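Local coordinates for transcriptional regulator, SorC family (PDB 2O0M), which probably regulates transcription as a SorC-family DNA-binding protein whose carbohydrate-binding domain is expected to sense a sugar ligand, at residues A[305-309]-A[310-314]; A[224-227]-A[228-232]; A[321-324]-A[325-329]. One frame throughout, in Å; residues are numbered along the deposited sequence.

Contact 1. Residues A[305-309]-A[310-314]; sequences AIAGG and KTKAK. With PO4 (phosphate ion), chain B.
The peptide carbonyls of G308 and G309 are the flat groups on which K312 is laid. The backbone N of K312 stands over one face of the G309 carbonyl, 59° out of its plane, and donates a hydrogen bond of 3.0 Å to G309 O that closes the turn from strand 302-306 into helix 313-320. At the positive phi of G309, 98°, a CB would be jammed against the carbonyl oxygen of G308, so the conformation calls for glycine. The K312 methylenes then run past the G308 carbonyl, with CB 3.5 Å from G308 O. Further out, K312 CD also meets A307 CB. With CG beside its own backbone N (chi1 -80°) and the chain extended beyond, the lysine lies back along the strand-to-helix loop and delivers its ammonium to a bound phosphate. There K312 NZ donates to phosphate O1 at 2.7 Å and more weakly to O2. A water accepts from both K312 NZ, at 3.0 Å, and G308 N, and I243 O takes a further bond from the ammonium. T153 OG1 and R252 NH1 also bond to the phosphate. The ion probably came from the crystallisation liquor, yet a lysine and an arginine converging on it with a hydroxyl suggest a site suited to an anion, perhaps the phosphate of a phosphorylated sugar.

Contact 2. Residues A[224-227]-A[228-232]; sequences PSIQ and EVLTL
P224 and E228 pair across the first turn of an alpha helix, 224-234, whose i to i+4 bonding can be followed residue by residue. The P224 carbonyl accepts from E228 N, with 2.9 Å between P224 O and that nitrogen. E228 CB also lies 3.3 Å from P224 O, while the E228 carboxylate, through OE2, forms a salt bridge with R204. S225 comes next, and its carbonyl receives a weak bond from V229 N; a methyl of the valine, CG2, packs against the same oxygen. I226 gives the straightest of these bonds: L230 N donates to I226 O with an N-H...O angle of 170° and in the carbonyl plane. On the side facing helix 214-221 the two side chains run alongside each other in the same direction, with I226 CG2 4.0 Å from L230 CD1. They reach that preceding helix where I226 touches L220 and L230 touches L221, while L206 and I290 from loops also meet L230. Q227 turns its amide back to the same helix, its NE2 donating to L221 O, and so ties the start of one helix to the end of the other. Its backbone oxygen is doubly engaged by T231. The threonine hydroxyl lies beside its own backbone N (chi1 -62°), which brings it down onto the preceding turn. T231 N donates to Q227 O at 2.8 Å and T231 OG1 donates to it at 2.9 Å, the two approaching from opposite faces of the carbonyl plane.

Contact 3. Residues A[321-324]-A[325-329]; sequences KNAP and KQTWL
P324 and T327, the first and last residues of a type I beta turn, meet through one carbonyl that takes two bonds. T327 N donates to P324 O at 3.0 Å from above the carbonyl plane, while T327 OG1 donates to the same oxygen at 2.7 Å, nearer to that plane. At chi1 -62° the T327 hydroxyl is anti to the carbonyl carbon of its own residue and reaches back to P324; it also lies 3.4 Å from P324 CD on the proline ring and 3.9 Å from A323 CB. From the middle of the turn Q326 folds its amide against P324, its OE1 coming to 3.3 Å from P324 CB. That amide is positioned from outside, since Q326 NE2 donates to the carbonyls of Q298 and I300. On the exposed side the K325 chain bends past A323, and a water links K325 NZ to A323 O; F105 O accepts a second bond from the ammonium. T327 packs on V303 and A305, and L297 and Q298 touch the proline. A turn of this kind ends the crossover from helix 313-320 and launches strand 328-332, the closing step of a beta-alpha-beta unit.

Along the chain the order is contact 2, contact 1, contact 3, all within the putative sugar-binding domain. Contacts 1 and 3 mark the two ends of one beta-alpha-beta unit: contact 1 leaves strand 302-306 for helix 313-320, and contact 3 returns to strand 328-332. Their centres are about 14 Å apart, and they meet where these neighbouring parallel strands pair in the mixed sheet, A305 N lying 2.9 Å from W328 O in a probable hydrogen bond. Contact 2, on helix 224-234, touches neither: its centre is about 33 Å from that of contact 1, across the chain's centre, and about 27 Å from that of contact 3. The bound phosphate, near the C-terminal end of strand 302-306, is thus far from this peripheral helix.

Contact 1. Residues A[305-309]-A[310-314]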
ATOM      1  N   ALA A 305      -0.746  -2.140   6.387  1.00  9.50           N
ATOM      2  CA  ALA A 305      -1.802  -1.441   5.657  1.00  9.64           C
ATOM      3  C   ALA A 305      -2.103  -0.128   6.396  1.00  9.64           C
ATOM      4  O   ALA A 305      -2.248  -0.108   7.624  1.00 10.35           O
ATOM      5  CB  ALA A 305      -3.044  -2.273   5.593  1.00  9.63           C
ATOM      6  N   ILE A 306      -2.218   0.963   5.644  1.00 10.06           N
ATOM      7  CA  ILE A 306      -2.496   2.273   6.229  1.00  9.92           C
ATOM      8  C   ILE A 306      -3.704   2.849   5.519  1.00 10.34           C
ATOM      9  O   ILE A 306      -3.629   3.169   4.343  1.00 10.05           O
ATOM     10  CB  ILE A 306      -1.308   3.246   6.041  1.00 10.37           C
ATOM     11  CG1 ILE A 306      -0.015   2.626   6.567  1.00 10.58           C
ATOM     12  CG2 ILE A 306      -1.593   4.565   6.757  1.00 10.57           C
ATOM     13  CD1 ILE A 306       1.222   3.526   6.414  1.00 11.34           C
ATOM     14  N   ALA A 307      -4.805   3.012   6.240  1.00 10.26           N
ATOM     15  CA  ALA A 307      -6.042   3.494   5.627  1.00 10.30           C
ATOM     16  C   ALA A 307      -6.950   4.023   6.711  1.00 10.80           C
ATOM     17  O   ALA A 307      -7.189   3.354   7.723  1.00 10.82           O
ATOM     18  CB  ALA A 307      -6.727   2.401   4.829  1.00 10.66           C
ATOM     19  N   GLY A 308      -7.459   5.224   6.481  1.00 10.53           N
ATOM     20  CA  GLY A 308      -8.289   5.883   7.472  1.00 10.53           C
ATOM     21  C   GLY A 308      -9.448   6.621   6.847  1.00 10.83           C
ATOM     22  O   GLY A 308      -9.564   6.709   5.616  1.00 10.58           O
ATOM     23  N   GLY A 309     -10.290   7.162   7.721  1.00 10.97           N
ATOM     24  CA  GLY A 309     -11.456   7.944   7.330  1.00 11.34           C
ATOM     25  C   GLY A 309     -12.705   7.079   7.348  1.00 11.81           C
ATOM     26  O   GLY A 309     -12.678   5.918   6.947  1.00 12.17           O
ATOM     27  N   LYS A 310     -13.814   7.639   7.820  1.00 11.65           N
ATOM     28  CA  LYS A 310     -15.088   6.951   7.727  1.00 11.71           C
ATOM     29  C   LYS A 310     -15.378   6.536   6.271  1.00 11.31           C
ATOM     30  O   LYS A 310     -15.980   5.491   6.019  1.00 11.80           O
ATOM     31  CB  LYS A 310     -16.215   7.836   8.271  1.00 11.94           C
ATOM     32  CG  LYS A 310     -17.574   7.172   8.224  1.00 12.87           C
ATOM     33  CD  LYS A 310     -18.371   7.555   6.997  1.00 15.29           C
ATOM     34  CE  LYS A 310     -19.580   6.651   6.867  1.00 15.69           C
ATOM     35  NZ  LYS A 310     -20.406   6.916   5.672  1.00 16.96           N
ATOM     36  N   THR A 311     -14.912   7.335   5.317  1.00 10.98           N
ATOM     37  CA  THR A 311     -15.193   7.078   3.905  1.00 10.85           C
ATOM     38  C   THR A 311     -14.577   5.767   3.408  1.00 10.80           C
ATOM     39  O   THR A 311     -15.017   5.225   2.399  1.00 10.95           O
ATOM     40  CB  THR A 311     -14.677   8.223   2.996  1.00 10.98           C
ATOM     41  OG1 THR A 311     -13.255   8.381   3.153  1.00 11.46           O
ATOM     42  CG2 THR A 311     -15.395   9.541   3.311  1.00 11.96           C
ATOM     43  N   LYS A 312     -13.567   5.274   4.119  1.00 10.89           N
ATOM     44  CA  LYS A 312     -12.854   4.052   3.725  1.00 10.80           C
ATOM     45  C   LYS A 312     -13.285   2.800   4.489  1.00 10.71           C
ATOM     46  O   LYS A 312     -12.761   1.709   4.238  1.00  9.93           O
ATOM     47  CB  LYS A 312     -11.337   4.256   3.859  1.00 11.25           C
ATOM     48  CG  LYS A 312     -10.725   5.013   2.682  1.00 10.34           C
ATOM     49  CD  LYS A 312      -9.220   4.771   2.565  1.00 10.89           C
ATOM     50  CE  LYS A 312      -8.623   5.558   1.412  1.00 10.86           C
ATOM     51  NZ  LYS A 312      -7.194   5.216   1.203  1.00 10.52           N
ATOM     52  N   ALA A 313     -14.256   2.930   5.388  1.00 10.62           N
ATOM     53  CA  ALA A 313     -14.676   1.793   6.206  1.00 10.93           C
ATOM     54  C   ALA A 313     -15.066   0.577   5.354  1.00 10.78           C
ATOM     55  O   ALA A 313     -14.673  -0.546   5.645  1.00 11.06           O
ATOM     56  CB  ALA A 313     -15.824   2.189   7.114  1.00 11.38           C
ATOM     57  N   LYS A 314     -15.852   0.800   4.310  1.00 11.29           N
ATOM     58  CA  LYS A 314     -16.296  -0.300   3.453  1.00 11.84           C
ATOM     59  C   LYS A 314     -15.129  -0.944   2.708  1.00 11.47           C
ATOM     60  O   LYS A 314     -15.020  -2.171   2.646  1.00 10.42           O
ATOM     61  CB  LYS A 314     -17.348   0.186   2.460  1.00 12.38           C
ATOM     62  CG  LYS A 314     -18.684   0.531   3.095  1.00 14.13           C
ATOM     63  CD  LYS A 314     -19.603   1.197   2.098  1.00 15.14           C
ATOM     64  CE  LYS A 314     -21.066   1.083   2.497  1.00 18.56           C
ATOM     65  NZ  LYS A 314     -21.328   1.466   3.910  1.00 21.10           N
TER
HETATM   66  P   PO4 B 401      -5.734   6.823  -1.651  1.00 17.36           P
HETATM   67  O1  PO4 B 401      -7.058   6.249  -1.303  1.00 19.86           O
HETATM   68  O2  PO4 B 401      -4.849   6.977  -0.471  1.00 17.99           O
HETATM   69  O3  PO4 B 401      -5.113   6.018  -2.749  1.00 22.36           O
HETATM   70  O4  PO4 B 401      -5.948   8.170  -2.270  1.00 21.83           O
HETATM   71  O   HOH W   1      -6.557   6.527   3.824  1.00 16.36           O

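Contact 2. Residues A[224-227]-A[228-232]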
ATOM      1  N   PRO A 224      18.279  -5.829 -18.249  1.00 21.88           N
ATOM      2  CA  PRO A 224      18.850  -6.238 -16.968  1.00 21.99           C
ATOM      3  C   PRO A 224      18.530  -5.287 -15.815  1.00 21.48           C
ATOM      4  O   PRO A 224      18.355  -5.741 -14.687  1.00 21.31           O
ATOM      5  CB  PRO A 224      20.356  -6.252 -17.244  1.00 22.51           C
ATOM      6  CG  PRO A 224      20.454  -6.533 -18.684  1.00 22.26           C
ATOM      7  CD  PRO A 224      19.312  -5.785 -19.302  1.00 22.26           C
ATOM      8  N   SER A 225      18.457  -3.991 -16.103  1.00 21.11           N
ATOM      9  CA  SER A 225      18.160  -2.983 -15.072  1.00 20.69           C
ATOM     10  C   SER A 225      16.740  -3.133 -14.528  1.00 20.48           C
ATOM     11  O   SER A 225      16.512  -3.016 -13.329  1.00 20.16           O
ATOM     12  CB  SER A 225      18.344  -1.561 -15.627  1.00 20.85           C
ATOM     13  OG  SER A 225      17.439  -1.293 -16.683  1.00 20.44           O
ATOM     14  N   ILE A 226      15.784  -3.369 -15.418  1.00 19.58           N
ATOM     15  CA  ILE A 226      14.389  -3.585 -15.017  1.00 19.73           C
ATOM     16  C   ILE A 226      14.258  -4.899 -14.239  1.00 19.55           C
ATOM     17  O   ILE A 226      13.580  -4.962 -13.204  1.00 18.98           O
ATOM     18  CB  ILE A 226      13.461  -3.617 -16.250  1.00 19.41           C
ATOM     19  CG1 ILE A 226      13.430  -2.252 -16.956  1.00 19.46           C
ATOM     20  CG2 ILE A 226      12.046  -4.102 -15.884  1.00 19.41           C
ATOM     21  CD1 ILE A 226      12.684  -1.158 -16.216  1.00 19.21           C
ATOM     22  N   GLN A 227      14.904  -5.946 -14.742  1.00 19.55           N
ATOM     23  CA  GLN A 227      14.883  -7.259 -14.096  1.00 20.39           C
ATOM     24  C   GLN A 227      15.437  -7.183 -12.689  1.00 19.94           C
ATOM     25  O   GLN A 227      14.930  -7.831 -11.771  1.00 19.57           O
ATOM     26  CB  GLN A 227      15.724  -8.268 -14.893  1.00 20.48           C
ATOM     27  CG  GLN A 227      15.152  -8.680 -16.238  1.00 22.37           C
ATOM     28  CD  GLN A 227      16.161  -9.453 -17.095  1.00 22.88           C
ATOM     29  OE1 GLN A 227      17.327  -9.632 -16.710  1.00 26.91           O
ATOM     30  NE2 GLN A 227      15.716  -9.914 -18.265  1.00 24.97           N
ATOM     31  N   GLU A 228      16.494  -6.394 -12.536  1.00 19.85           N
ATOM     32  CA  GLU A 228      17.168  -6.225 -11.262  1.00 19.95           C
ATOM     33  C   GLU A 228      16.195  -5.660 -10.236  1.00 18.86           C
ATOM     34  O   GLU A 228      16.125  -6.150  -9.117  1.00 18.39           O
ATOM     35  CB  GLU A 228      18.360  -5.298 -11.447  1.00 20.15           C
ATOM     36  CG  GLU A 228      19.225  -5.071 -10.233  1.00 22.01           C
ATOM     37  CD  GLU A 228      20.563  -4.452 -10.611  1.00 23.10           C
ATOM     38  OE1 GLU A 228      21.184  -4.926 -11.593  1.00 28.33           O
ATOM     39  OE2 GLU A 228      20.991  -3.496  -9.938  1.00 28.59           O
ATOM     40  N   VAL A 229      15.426  -4.654 -10.636  1.00 18.23           N
ATOM     41  CA  VAL A 229      14.452  -4.063  -9.715  1.00 17.86           C
ATOM     42  C   VAL A 229      13.281  -5.015  -9.436  1.00 17.15           C
ATOM     43  O   VAL A 229      12.851  -5.134  -8.285  1.00 16.80           O
ATOM     44  CB  VAL A 229      13.977  -2.668 -10.174  1.00 17.58           C
ATOM     45  CG1 VAL A 229      12.925  -2.104  -9.198  1.00 17.80           C
ATOM     46  CG2 VAL A 229      15.168  -1.719 -10.258  1.00 18.02           C
ATOM     47  N   LEU A 230      12.782  -5.710 -10.461  1.00 16.49           N
ATOM     48  CA  LEU A 230      11.726  -6.712 -10.259  1.00 16.76           C
ATOM     49  C   LEU A 230      12.189  -7.805  -9.295  1.00 17.03           C
ATOM     50  O   LEU A 230      11.417  -8.278  -8.467  1.00 16.65           O
ATOM     51  CB  LEU A 230      11.245  -7.315 -11.585  1.00 16.76           C
ATOM     52  CG  LEU A 230      10.462  -6.362 -12.498  1.00 16.16           C
ATOM     53  CD1 LEU A 230      10.251  -7.018 -13.856  1.00 17.48           C
ATOM     54  CD2 LEU A 230       9.122  -5.934 -11.875  1.00 16.79           C
ATOM     55  N   THR A 231      13.462  -8.176  -9.376  1.00 17.17           N
ATOM     56  CA  THR A 231      14.010  -9.173  -8.461  1.00 17.48           C
ATOM     57  C   THR A 231      14.079  -8.627  -7.033  1.00 17.49           C
ATOM     58  O   THR A 231      13.701  -9.324  -6.092  1.00 17.71           O
ATOM     59  CB  THR A 231      15.386  -9.673  -8.953  1.00 17.83           C
ATOM     60  OG1 THR A 231      15.206 -10.307 -10.223  1.00 17.33           O
ATOM     61  CG2 THR A 231      16.002 -10.674  -7.985  1.00 18.06           C
ATOM     62  N   LEU A 232      14.530  -7.384  -6.876  1.00 17.48           N
ATOM     63  CA  LEU A 232      14.551  -6.729  -5.563  1.00 17.71           C
ATOM     64  C   LEU A 232      13.154  -6.744  -4.957  1.00 17.28           C
ATOM     65  O   LEU A 232      12.969  -7.088  -3.784  1.00 17.51           O
ATOM     66  CB  LEU A 232      15.066  -5.290  -5.660  1.00 18.02           C
ATOM     67  CG  LEU A 232      16.580  -5.132  -5.864  1.00 19.25           C
ATOM     68  CD1 LEU A 232      16.928  -3.726  -6.337  1.00 20.57           C
ATOM     69  CD2 LEU A 232      17.329  -5.468  -4.586  1.00 21.49           C
TER

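Contact 3. Residues A[321-324]-A[325-329]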
ATOM      1  N   LYS A 321     -10.552  -8.688   4.713  1.00 20.26           N
ATOM      2  CA  LYS A 321     -11.122 -10.038   4.844  1.00 22.36           C
ATOM      3  C   LYS A 321     -10.117 -11.133   4.554  1.00 23.50           C
ATOM      4  O   LYS A 321     -10.046 -12.133   5.297  1.00 25.19           O
ATOM      5  CB  LYS A 321     -12.332 -10.213   3.919  1.00 22.84           C
ATOM      6  CG  LYS A 321     -13.621  -9.783   4.541  1.00 24.65           C
ATOM      7  CD  LYS A 321     -14.806 -10.079   3.655  1.00 24.58           C
ATOM      8  CE  LYS A 321     -16.104  -9.939   4.418  1.00 25.59           C
ATOM      9  NZ  LYS A 321     -17.298 -10.050   3.546  1.00 27.64           N
ATOM     10  N   ASN A 322      -9.349 -10.937   3.483  1.00 23.65           N
ATOM     11  CA  ASN A 322      -8.336 -11.895   3.039  1.00 23.83           C
ATOM     12  C   ASN A 322      -6.883 -11.405   3.160  1.00 23.03           C
ATOM     13  O   ASN A 322      -5.987 -12.015   2.582  1.00 23.90           O
ATOM     14  CB  ASN A 322      -8.628 -12.324   1.590  1.00 25.12           C
ATOM     15  CG  ASN A 322      -8.197 -11.275   0.533  1.00 27.85           C
ATOM     16  OD1 ASN A 322      -7.789 -10.138   0.848  1.00 30.53           O
ATOM     17  ND2 ASN A 322      -8.300 -11.671  -0.739  1.00 30.04           N
ATOM     18  N   ALA A 323      -6.647 -10.314   3.895  1.00 21.16           N
ATOM     19  CA  ALA A 323      -5.293  -9.815   4.145  1.00 19.67           C
ATOM     20  C   ALA A 323      -4.497 -10.842   4.961  1.00 18.28           C
ATOM     21  O   ALA A 323      -5.092 -11.601   5.727  1.00 15.67           O
ATOM     22  CB  ALA A 323      -5.333  -8.499   4.888  1.00 19.70           C
ATOM     23  N   PRO A 324      -3.151 -10.860   4.808  1.00 17.25           N
ATOM     24  CA  PRO A 324      -2.341 -11.790   5.592  1.00 17.18           C
ATOM     25  C   PRO A 324      -2.560 -11.544   7.071  1.00 16.15           C
ATOM     26  O   PRO A 324      -2.683 -10.395   7.485  1.00 15.18           O
ATOM     27  CB  PRO A 324      -0.906 -11.416   5.220  1.00 17.11           C
ATOM     28  CG  PRO A 324      -1.035 -10.821   3.872  1.00 17.66           C
ATOM     29  CD  PRO A 324      -2.307 -10.052   3.909  1.00 18.09           C
ATOM     30  N   LYS A 325      -2.607 -12.610   7.858  1.00 15.70           N
ATOM     31  CA  LYS A 325      -2.951 -12.460   9.265  1.00 15.28           C
ATOM     32  C   LYS A 325      -1.910 -11.685  10.054  1.00 15.07           C
ATOM     33  O   LYS A 325      -2.218 -11.135  11.106  1.00 15.38           O
ATOM     34  CB  LYS A 325      -3.247 -13.826   9.907  1.00 16.06           C
ATOM     35  CG  LYS A 325      -4.476 -14.522   9.334  1.00 17.63           C
ATOM     36  CD  LYS A 325      -5.622 -13.549   9.078  1.00 20.24           C
ATOM     37  CE  LYS A 325      -6.938 -14.218   8.969  1.00 21.53           C
ATOM     38  NZ  LYS A 325      -8.005 -13.195   8.969  1.00 22.42           N
ATOM     39  N   GLN A 326      -0.688 -11.608   9.539  1.00 14.40           N
ATOM     40  CA  GLN A 326       0.371 -10.838  10.200  1.00 14.03           C
ATOM     41  C   GLN A 326       0.267  -9.327   9.959  1.00 13.69           C
ATOM     42  O   GLN A 326       1.062  -8.573  10.511  1.00 13.33           O
ATOM     43  CB  GLN A 326       1.764 -11.314   9.778  1.00 14.52           C
ATOM     44  CG  GLN A 326       2.162 -11.011   8.327  1.00 14.67           C
ATOM     45  CD  GLN A 326       1.822 -12.131   7.371  1.00 16.00           C
ATOM     46  OE1 GLN A 326       0.836 -12.844   7.566  1.00 17.37           O
ATOM     47  NE2 GLN A 326       2.638 -12.301   6.327  1.00 13.99           N
ATOM     48  N   THR A 327      -0.699  -8.906   9.147  1.00 13.43           N
ATOM     49  CA  THR A 327      -0.872  -7.487   8.784  1.00 13.65           C
ATOM     50  C   THR A 327      -1.019  -6.604  10.039  1.00 13.70           C
ATOM     51  O   THR A 327      -1.713  -6.969  10.986  1.00 14.58           O
ATOM     52  CB  THR A 327      -2.097  -7.278   7.853  1.00 13.76           C
ATOM     53  OG1 THR A 327      -1.904  -7.999   6.622  1.00 12.77           O
ATOM     54  CG2 THR A 327      -2.317  -5.802   7.517  1.00 14.22           C
ATOM     55  N   TRP A 328      -0.329  -5.468  10.037  1.00 13.13           N
ATOM     56  CA  TRP A 328      -0.584  -4.388  10.987  1.00 13.58           C
ATOM     57  C   TRP A 328      -1.452  -3.380  10.242  1.00 13.17           C
ATOM     58  O   TRP A 328      -1.094  -2.951   9.142  1.00 12.48           O
ATOM     59  CB  TRP A 328       0.715  -3.695  11.406  1.00 15.51           C
ATOM     60  CG  TRP A 328       1.588  -4.453  12.349  1.00 17.81           C
ATOM     61  CD1 TRP A 328       2.034  -5.731  12.206  1.00 20.53           C
ATOM     62  CD2 TRP A 328       2.180  -3.953  13.553  1.00 20.04           C
ATOM     63  NE1 TRP A 328       2.841  -6.074  13.273  1.00 21.13           N
ATOM     64  CE2 TRP A 328       2.943  -4.997  14.110  1.00 20.18           C
ATOM     65  CE3 TRP A 328       2.119  -2.731  14.226  1.00 20.59           C
ATOM     66  CZ2 TRP A 328       3.649  -4.853  15.297  1.00 19.78           C
ATOM     67  CZ3 TRP A 328       2.828  -2.592  15.415  1.00 19.95           C
ATOM     68  CH2 TRP A 328       3.576  -3.647  15.932  1.00 19.99           C
ATOM     69  N   LEU A 329      -2.581  -2.995  10.831  1.00 12.26           N
ATOM     70  CA  LEU A 329      -3.447  -1.983  10.226  1.00 12.23           C
ATOM     71  C   LEU A 329      -3.293  -0.680  10.996  1.00 11.46           C
ATOM     72  O   LEU A 329      -3.599  -0.624  12.189  1.00 12.41           O
ATOM     73  CB  LEU A 329      -4.911  -2.424  10.232  1.00 11.97           C
ATOM     74  CG  LEU A 329      -5.935  -1.379   9.766  1.00 13.02           C
ATOM     75  CD1 LEU A 329      -5.702  -0.972   8.316  1.00 13.23           C
ATOM     76  CD2 LEU A 329      -7.350  -1.889   9.949  1.00 13.24           C
TER
HETATM   77  O   HOH W   2      -7.369 -11.284   7.120  1.00 27.21           O